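Local atomic coordinates of metallo-carboxypeptidase (Pseudomonas aeruginosa, PDB entry 4A39), a protein that probably removes residues from the C-terminal ends of peptides or proteins as a zinc-dependent cytosolic carboxypeptidase of the M14 family. Residues Q258-K262 and F335-Y340; L307-E312 and R371-V376. All coordinates share one frame; numbering follows the deposited sequence.

Contact 1 (Q258-K262 and F335-Y340)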
loop_
_atom_site.group_PDB
_atom_site.type_symbol
_atom_site.label_atom_id
_atom_site.label_comp_id
_atom_site.label_asym_id
_atom_site.label_seq_id
_atom_site.Cartn_x
_atom_site.Cartn_y
_atom_site.Cartn_z
ATOM N N GLN A 258 -18.425 -1.015 -0.195
ATOM C CA GLN A 258 -19.370 -2.097 -0.462
ATOM C C GLN A 258 -20.697 -1.584 -1.019
ATOM O O GLN A 258 -21.310 -2.237 -1.860
ATOM C CB GLN A 258 -19.609 -2.932 0.800
ATOM C CG GLN A 258 -18.467 -3.905 1.095
ATOM C CD GLN A 258 -18.812 -4.938 2.154
ATOM O OE1 GLN A 258 -19.968 -5.342 2.293
ATOM N NE2 GLN A 258 -17.800 -5.392 2.890
ATOM N N GLN A 259 -21.140 -0.418 -0.562
ATOM C CA GLN A 259 -22.396 0.136 -1.063
ATOM C C GLN A 259 -22.261 0.525 -2.532
ATOM O O GLN A 259 -23.174 0.304 -3.334
ATOM C CB GLN A 259 -22.811 1.358 -0.237
ATOM C CG GLN A 259 -23.252 1.023 1.180
ATOM C CD GLN A 259 -24.505 0.157 1.217
ATOM O OE1 GLN A 259 -24.934 -0.285 2.281
ATOM N NE2 GLN A 259 -25.099 -0.081 0.051
ATOM N N GLU A 260 -21.117 1.107 -2.881
ATOM C CA GLU A 260 -20.866 1.526 -4.252
ATOM C C GLU A 260 -20.700 0.308 -5.157
ATOM O O GLU A 260 -21.128 0.321 -6.314
ATOM C CB GLU A 260 -19.615 2.408 -4.321
ATOM C CG GLU A 260 -19.765 3.758 -3.622
ATOM C CD GLU A 260 -20.909 4.588 -4.180
ATOM O OE1 GLU A 260 -21.051 4.651 -5.419
ATOM O OE2 GLU A 260 -21.661 5.187 -3.381
ATOM N N MET A 261 -20.080 -0.746 -4.635
ATOM C CA MET A 261 -19.890 -1.956 -5.428
ATOM C C MET A 261 -21.236 -2.596 -5.730
ATOM O O MET A 261 -21.493 -3.029 -6.850
ATOM C CB MET A 261 -19.007 -2.966 -4.692
ATOM C CG MET A 261 -17.558 -2.543 -4.518
ATOM S SD MET A 261 -16.580 -3.850 -3.736
ATOM C CE MET A 261 -14.934 -3.461 -4.360
ATOM N N LYS A 262 -22.105 -2.650 -4.732
ATOM C CA LYS A 262 -23.418 -3.255 -4.915
ATOM C C LYS A 262 -24.219 -2.565 -6.008
ATOM O O LYS A 262 -24.961 -3.210 -6.759
ATOM C CB LYS A 262 -24.198 -3.217 -3.598
ATOM C CG LYS A 262 -23.676 -4.165 -2.531
ATOM C CD LYS A 262 -24.408 -4.004 -1.202
ATOM C CE LYS A 262 -23.869 -4.969 -0.158
ATOM N NZ LYS A 262 -24.433 -4.703 1.194
ATOM N N PHE A 335 -13.853 -11.774 -0.199
ATOM C CA PHE A 335 -15.248 -11.356 -0.144
ATOM C C PHE A 335 -15.757 -10.814 -1.471
ATOM O O PHE A 335 -16.816 -11.220 -1.944
ATOM C CB PHE A 335 -15.460 -10.297 0.944
ATOM C CG PHE A 335 -16.873 -9.789 1.020
ATOM C CD1 PHE A 335 -17.279 -8.705 0.247
ATOM C CD2 PHE A 335 -17.809 -10.421 1.833
ATOM C CE1 PHE A 335 -18.602 -8.256 0.280
ATOM C CE2 PHE A 335 -19.135 -9.980 1.874
ATOM C CZ PHE A 335 -19.528 -8.896 1.094
ATOM N N VAL A 336 -15.014 -9.882 -2.060
ATOM C CA VAL A 336 -15.426 -9.285 -3.326
ATOM C C VAL A 336 -15.391 -10.325 -4.437
ATOM O O VAL A 336 -16.331 -10.441 -5.229
ATOM C CB VAL A 336 -14.511 -8.093 -3.701
ATOM C CG1 VAL A 336 -14.952 -7.479 -5.025
ATOM C CG2 VAL A 336 -14.563 -7.042 -2.602
ATOM N N GLY A 337 -14.308 -11.092 -4.481
ATOM C CA GLY A 337 -14.173 -12.116 -5.500
ATOM C C GLY A 337 -15.340 -13.084 -5.528
ATOM O O GLY A 337 -15.822 -13.453 -6.601
ATOM N N GLN A 338 -15.799 -13.498 -4.352
ATOM C CA GLN A 338 -16.906 -14.443 -4.270
ATOM C C GLN A 338 -18.264 -13.788 -4.465
ATOM O O GLN A 338 -19.129 -14.331 -5.148
ATOM C CB GLN A 338 -16.884 -15.171 -2.927
ATOM C CG GLN A 338 -17.931 -16.270 -2.825
ATOM C CD GLN A 338 -17.678 -17.193 -1.658
ATOM O OE1 GLN A 338 -18.218 -17.002 -0.567
ATOM N NE2 GLN A 338 -16.834 -18.189 -1.873
ATOM N N THR A 339 -18.451 -12.617 -3.871
ATOM C CA THR A 339 -19.728 -11.923 -3.980
ATOM C C THR A 339 -20.045 -11.533 -5.413
ATOM O O THR A 339 -21.206 -11.569 -5.832
ATOM C CB THR A 339 -19.743 -10.659 -3.094
ATOM O OG1 THR A 339 -19.543 -11.038 -1.726
ATOM C CG2 THR A 339 -21.078 -9.931 -3.216
ATOM N N TYR A 340 -19.011 -11.188 -6.176
ATOM C CA TYR A 340 -19.199 -10.765 -7.558
ATOM C C TYR A 340 -18.682 -11.737 -8.616
ATOM O O TYR A 340 -18.798 -11.466 -9.816
ATOM C CB TYR A 340 -18.576 -9.376 -7.739
ATOM C CG TYR A 340 -19.281 -8.341 -6.894
ATOM C CD1 TYR A 340 -20.495 -7.792 -7.305
ATOM C CD2 TYR A 340 -18.787 -7.982 -5.640
ATOM C CE1 TYR A 340 -21.206 -6.919 -6.486
ATOM C CE2 TYR A 340 -19.492 -7.107 -4.810
ATOM C CZ TYR A 340 -20.698 -6.583 -5.239
ATOM O OH TYR A 340 -21.411 -5.737 -4.422
HETATM O O HOH W 1 -20.659 -4.879 -2.055
#
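Q258-K262 and F335-Y340 are helical segments running side by side in nearly the same direction, their axes 12.3 Å apart and crossing at -25°, with Q258 level with V336 and K262 level with Y340. That spacing is wide for helices, and long side chains bridge it. M261 points toward the other helix with its chain extended, so that SD lies 3.9 Å from V336 CG2 while its CB rests against Y340 CZ. The sulfur also makes an oblique Met-aromatic contact with the Y340 ring, 5.5 Å from the centroid. Y340 OH comes close to the backbone at M261 and K262 without bonding K262 N, and touches K262 CG at 3.3 Å. Water 1, in the ring plane, joins Y340 OH (2.6 Å) to Q258 O (2.7 Å). NE2 of Q258, bonded to W243 O, lies over one face of the F335 ring while CD and OE1 stand by CE1 and CZ, the planes 24° apart. T339 OG1, held by its bond to F335 O, covers the opposite face. M261 and V336 also touch F269 of the central sheet. Because water 1 donates to Q258 O, the phenol's polar link to the neighbouring helix is indirect, set beside direct M261-V336-Y340 packing.

Contact 2 (L307-E312 and R371-V376)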
loop_
_atom_site.group_PDB
_atom_site.type_symbol
_atom_site.label_atom_id
_atom_site.label_comp_id
_atom_site.label_asym_id
_atom_site.label_seq_id
_atom_site.Cartn_x
_atom_site.Cartn_y
_atom_site.Cartn_z
ATOM N N LEU A 307 1.599 -10.478 -16.006
ATOM C CA LEU A 307 2.224 -9.428 -15.207
ATOM C C LEU A 307 3.703 -9.716 -14.969
ATOM O O LEU A 307 4.526 -8.802 -14.961
ATOM C CB LEU A 307 1.507 -9.262 -13.867
ATOM C CG LEU A 307 2.070 -8.182 -12.936
ATOM C CD1 LEU A 307 2.175 -6.851 -13.666
ATOM C CD2 LEU A 307 1.172 -8.054 -11.720
ATOM N N MET A 308 4.041 -10.987 -14.781
ATOM C CA MET A 308 5.430 -11.358 -14.555
ATOM C C MET A 308 6.254 -11.077 -15.813
ATOM O O MET A 308 7.449 -10.782 -15.736
ATOM C CB MET A 308 5.522 -12.840 -14.164
ATOM C CG MET A 308 6.934 -13.327 -13.845
ATOM S SD MET A 308 6.938 -14.952 -13.039
ATOM C CE MET A 308 8.234 -14.729 -11.854
ATOM N N ALA A 309 5.606 -11.143 -16.972
ATOM C CA ALA A 309 6.302 -10.896 -18.231
ATOM C C ALA A 309 6.531 -9.409 -18.479
ATOM O O ALA A 309 7.349 -9.033 -19.321
ATOM C CB ALA A 309 5.512 -11.494 -19.390
ATOM N N ARG A 310 5.826 -8.565 -17.733
ATOM C CA ARG A 310 5.934 -7.119 -17.916
ATOM C C ARG A 310 6.531 -6.295 -16.773
ATOM O O ARG A 310 7.241 -5.320 -17.022
ATOM C CB ARG A 310 4.556 -6.543 -18.247
ATOM C CG ARG A 310 3.943 -7.076 -19.528
ATOM C CD ARG A 310 2.592 -6.433 -19.790
ATOM N NE ARG A 310 2.073 -6.774 -21.112
ATOM C CZ ARG A 310 1.724 -7.999 -21.489
ATOM N NH1 ARG A 310 1.831 -9.016 -20.644
ATOM N NH2 ARG A 310 1.267 -8.208 -22.718
ATOM N N GLY A 311 6.244 -6.660 -15.530
ATOM C CA GLY A 311 6.761 -5.866 -14.428
ATOM C C GLY A 311 7.597 -6.590 -13.398
ATOM O O GLY A 311 8.014 -7.727 -13.599
ATOM N N GLU A 312 7.862 -5.909 -12.288
ATOM C CA GLU A 312 8.634 -6.506 -11.211
ATOM C C GLU A 312 7.593 -7.254 -10.397
ATOM O O GLU A 312 6.975 -6.705 -9.485
ATOM C CB GLU A 312 9.312 -5.420 -10.378
ATOM C CG GLU A 312 10.180 -4.488 -11.211
ATOM C CD GLU A 312 11.189 -3.732 -10.373
ATOM O OE1 GLU A 312 12.258 -4.308 -10.068
ATOM O OE2 GLU A 312 10.911 -2.571 -10.012
ATOM N N ARG A 371 5.588 2.288 -10.930
ATOM C CA ARG A 371 5.818 1.526 -12.155
ATOM C C ARG A 371 4.982 0.251 -12.177
ATOM O O ARG A 371 4.432 -0.125 -13.216
ATOM C CB ARG A 371 7.307 1.175 -12.295
ATOM C CG ARG A 371 7.746 0.898 -13.729
ATOM C CD ARG A 371 8.386 -0.474 -13.899
ATOM N NE ARG A 371 9.521 -0.706 -13.005
ATOM C CZ ARG A 371 10.657 -0.013 -13.019
ATOM N NH1 ARG A 371 10.829 0.976 -13.886
ATOM N NH2 ARG A 371 11.626 -0.313 -12.159
ATOM N N LEU A 372 4.885 -0.423 -11.034
ATOM C CA LEU A 372 4.097 -1.647 -10.966
ATOM C C LEU A 372 2.640 -1.317 -11.287
ATOM O O LEU A 372 1.944 -2.098 -11.944
ATOM C CB LEU A 372 4.202 -2.289 -9.578
ATOM C CG LEU A 372 3.458 -3.619 -9.405
ATOM C CD1 LEU A 372 4.103 -4.705 -10.259
ATOM C CD2 LEU A 372 3.492 -4.021 -7.934
ATOM N N GLY A 373 2.181 -0.152 -10.837
ATOM C CA GLY A 373 0.812 0.248 -11.113
ATOM C C GLY A 373 0.595 0.374 -12.609
ATOM O O GLY A 373 -0.444 -0.022 -13.145
ATOM N N GLN A 374 1.585 0.927 -13.297
ATOM C CA GLN A 374 1.484 1.092 -14.736
ATOM C C GLN A 374 1.560 -0.252 -15.461
ATOM O O GLN A 374 0.886 -0.451 -16.474
ATOM C CB GLN A 374 2.582 2.040 -15.223
ATOM C CG GLN A 374 2.446 3.435 -14.627
ATOM C CD GLN A 374 3.517 4.391 -15.105
ATOM O OE1 GLN A 374 4.707 4.157 -14.904
ATOM N NE2 GLN A 374 3.097 5.480 -15.739
ATOM N N ASP A 375 2.364 -1.181 -14.945
ATOM C CA ASP A 375 2.482 -2.484 -15.588
ATOM C C ASP A 375 1.222 -3.311 -15.363
ATOM O O ASP A 375 0.872 -4.160 -16.183
ATOM C CB ASP A 375 3.720 -3.238 -15.087
ATOM C CG ASP A 375 5.018 -2.596 -15.549
ATOM O OD1 ASP A 375 5.035 -2.019 -16.661
ATOM O OD2 ASP A 375 6.025 -2.680 -14.818
ATOM N N VAL A 376 0.540 -3.064 -14.250
ATOM C CA VAL A 376 -0.700 -3.775 -13.974
ATOM C C VAL A 376 -1.737 -3.331 -15.008
ATOM O O VAL A 376 -2.537 -4.137 -15.485
ATOM C CB VAL A 376 -1.213 -3.476 -12.544
ATOM C CG1 VAL A 376 -2.679 -3.873 -12.417
ATOM C CG2 VAL A 376 -0.382 -4.250 -11.526
HETATM O O HOH W 2 8.382 -1.643 -10.729
HETATM O O HOH W 3 6.660 -3.295 -12.216
#
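OE2 of E312 is held by R371 from two directions. R371 NH2 donates to E312 OE2 at 3.2 Å, in a nearly straight hydrogen bond (171°) that is part of a salt bridge, and water 2 donates to E312 OE2 (2.8 Å) and accepts from R371 NE (2.7 Å). The carboxylate oxygen lies at the edge of the guanidinium, in its plane, whereas NH2 meets OE2 from above the carboxylate, the two groups being turned 61° apart. Bends at chi2 and chi3 fold the arginine chain so that its NE and NH2 edge faces E312. The other oxygen, OE1, is paired with R368 in a salt bridge and bonded by N357, so both oxygens are held. Farther along helix 366-383, D375 points at the turn that follows helix 294-308: its OD2 lies 3.3 Å from G311 CA, and water 3 accepts from E312 N and donates to D375 OD2. Beneath these polar groups L307 inserts its methyls, CD2 reaching V376 CG2 at 4.1 Å and CD1 lying against the D375 backbone. L372 CD1 packs on the buried E312 O, which has no hydrogen-bond partner in the model. Two arginines around E312 would probably favour its ionised form, and charge, water and apolar packing together fasten the turn to the C-terminal helix.

The two contacts flank the central mixed sheet of the carboxypeptidase domain, their centres 25 Å apart and their nearest atoms about 15 Å apart, with no touch between them. Both are partly buried and mix covered apolar groups with an exposed residue, K262 in contact 1 and R371 in contact 2. Contact 1 joins two helices, 252-264 and 332-340, whereas contact 2 ties the end of helix 294-308 and its following turn to helix 366-383. Their segments alternate along the chain, since helix 294-308 comes between the two partners of contact 1. Both use bridging water, but only contact 2 adds a direct ion pair; contact 1 sets its water beside sulfur, aromatic and aliphatic packing.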